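Local atomic coordinates of inositol-1-monophosphatase (Nostoc sp., PDB entry 5ZHH), a protein that probably hydrolyses inositol monophosphates to free inositol and phosphate. Residues 231-236 against 242-247. Numbering follows the deposited sequence.
Sequences TAYDST and TGRILA
Tyr233 lies between Arg244 and Leu246, its ring reaching across to the strand that begins at Ile245. Tyr233 CE1 comes 3.4 Å from Ile245 O, which sits at the ring edge near its plane. Arg244 CB meets the same carbon. Further along, the arginine, extended from CG to NE, brings Arg244 NH1 to 3.2 Å from Tyr233 CE2; the two side chains cross at about a right angle, with ring and guanidinium planes 63° apart. NH2 has its salt bridge elsewhere, with Asp169.

Leu246 touches the ring loosely, Leu246 CB lying 4.5 Å from Tyr233 CD1. With its CG anti to the backbone N (chi1 169°), it packs chiefly on the type I turn of Ala232 to Ser235, Leu246 CD2 3.7 Å from Tyr233 O. Thr231 runs alongside, and its OG1 donates to a lone pair of Ala232 O. Thr231 and Leu246 form an antiparallel hydrogen-bonded pair: Thr231 N to Leu246 O, 2.9 Å, and Leu246 N to Thr231 O, 2.8 Å.

Strands 229-231 and 245-248 thus make a beta hairpin with a long connection, the turn just past the first strand. Strand 205-208 flanks 245-248; helix 253-261 packs on Leu246 and Tyr233, while Ile245 points away to helices 191-199 and 213-225.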
loop_
_atom_site.group_PDB
_atom_site.type_symbol
_atom_site.label_atom_id
_atom_site.label_comp_id
_atom_site.label_asym_id
_atom_site.label_seq_id
_atom_site.Cartn_x
_atom_site.Cartn_y
_atom_site.Cartn_z
ATOM N N THR A 231 -4.125 -33.975 5.732
ATOM C CA THR A 231 -4.659 -35.262 6.173
ATOM C C THR A 231 -5.273 -35.111 7.562
ATOM O O THR A 231 -5.287 -34.024 8.149
ATOM C CB THR A 231 -3.567 -36.338 6.239
ATOM O OG1 THR A 231 -2.621 -35.971 7.252
ATOM C CG2 THR A 231 -2.837 -36.473 4.910
ATOM N N ALA A 232 -5.749 -36.232 8.107
ATOM C CA ALA A 232 -6.029 -36.320 9.533
ATOM C C ALA A 232 -4.716 -36.355 10.317
ATOM O O ALA A 232 -3.624 -36.409 9.747
ATOM C CB ALA A 232 -6.864 -37.565 9.843
ATOM N N TYR A 233 -4.827 -36.307 11.649
ATOM C CA TYR A 233 -3.628 -36.300 12.484
ATOM C C TYR A 233 -2.755 -37.527 12.221
ATOM O O TYR A 233 -1.521 -37.427 12.216
ATOM C CB TYR A 233 -3.994 -36.237 13.967
ATOM C CG TYR A 233 -4.447 -34.891 14.512
ATOM C CD1 TYR A 233 -4.926 -33.869 13.678
ATOM C CD2 TYR A 233 -4.410 -34.652 15.880
ATOM C CE1 TYR A 233 -5.345 -32.644 14.220
ATOM C CE2 TYR A 233 -4.830 -33.455 16.419
ATOM C CZ TYR A 233 -5.297 -32.454 15.593
ATOM O OH TYR A 233 -5.709 -31.270 16.175
ATOM N N ASP A 234 -3.370 -38.693 12.006
ATOM C CA ASP A 234 -2.625 -39.937 11.837
ATOM C C ASP A 234 -2.244 -40.218 10.390
ATOM O O ASP A 234 -1.800 -41.333 10.088
ATOM C CB ASP A 234 -3.418 -41.125 12.397
ATOM C CG ASP A 234 -4.738 -41.354 11.674
ATOM O OD1 ASP A 234 -5.033 -40.647 10.694
ATOM O OD2 ASP A 234 -5.491 -42.254 12.093
ATOM N N SER A 235 -2.411 -39.239 9.498
ATOM C CA SER A 235 -2.076 -39.290 8.078
ATOM C C SER A 235 -3.056 -40.118 7.253
ATOM O O SER A 235 -2.825 -40.300 6.055
ATOM C CB SER A 235 -0.653 -39.804 7.820
ATOM O OG SER A 235 0.305 -38.886 8.312
ATOM N N THR A 236 -4.139 -40.620 7.840
ATOM C CA THR A 236 -5.232 -41.123 7.027
ATOM C C THR A 236 -5.950 -39.925 6.397
ATOM O O THR A 236 -5.725 -38.785 6.807
ATOM C CB THR A 236 -6.181 -41.970 7.873
ATOM O OG1 THR A 236 -6.783 -41.158 8.888
ATOM C CG2 THR A 236 -5.428 -43.137 8.520
ATOM N N THR A 242 -14.895 -34.450 11.093
ATOM C CA THR A 242 -14.323 -34.682 12.414
ATOM C C THR A 242 -13.790 -33.409 13.058
ATOM O O THR A 242 -13.507 -33.415 14.262
ATOM C CB THR A 242 -13.189 -35.709 12.336
ATOM O OG1 THR A 242 -12.096 -35.156 11.588
ATOM C CG2 THR A 242 -13.668 -36.994 11.679
ATOM N N GLY A 243 -13.642 -32.330 12.291
ATOM C CA GLY A 243 -13.123 -31.082 12.809
ATOM C C GLY A 243 -11.631 -31.048 13.045
ATOM O O GLY A 243 -11.135 -30.065 13.608
ATOM N N ARG A 244 -10.892 -32.065 12.605
ATOM C CA ARG A 244 -9.450 -32.130 12.799
ATOM C C ARG A 244 -8.747 -32.065 11.458
ATOM O O ARG A 244 -9.219 -32.635 10.468
ATOM C CB ARG A 244 -9.022 -33.401 13.546
ATOM C CG ARG A 244 -9.722 -33.568 14.875
ATOM C CD ARG A 244 -9.349 -34.855 15.594
ATOM N NE ARG A 244 -9.607 -34.701 17.022
ATOM C CZ ARG A 244 -8.673 -34.686 17.966
ATOM N NH1 ARG A 244 -7.397 -34.849 17.649
ATOM N NH2 ARG A 244 -9.027 -34.523 19.233
ATOM N N ILE A 245 -7.620 -31.358 11.431
ATOM C CA ILE A 245 -6.873 -31.151 10.197
ATOM C C ILE A 245 -5.384 -31.117 10.520
ATOM O O ILE A 245 -4.964 -30.556 11.538
ATOM C CB ILE A 245 -7.333 -29.862 9.481
ATOM C CG1 ILE A 245 -6.539 -29.671 8.184
ATOM C CG2 ILE A 245 -7.186 -28.657 10.413
ATOM C CD1 ILE A 245 -7.119 -28.616 7.236
ATOM N N LEU A 246 -4.591 -31.751 9.658
ATOM C CA LEU A 246 -3.134 -31.667 9.688
ATOM C C LEU A 246 -2.681 -31.215 8.307
ATOM O O LEU A 246 -2.940 -31.907 7.318
ATOM C CB LEU A 246 -2.500 -33.015 10.041
ATOM C CG LEU A 246 -0.987 -33.128 9.847
ATOM C CD1 LEU A 246 -0.273 -32.126 10.750
ATOM C CD2 LEU A 246 -0.511 -34.551 10.145
ATOM N N ALA A 247 -2.017 -30.062 8.235
ATOM C CA ALA A 247 -1.730 -29.417 6.954
ATOM C C ALA A 247 -0.298 -28.906 6.950
ATOM O O ALA A 247 0.055 -28.048 7.765
ATOM C CB ALA A 247 -2.712 -28.269 6.701
#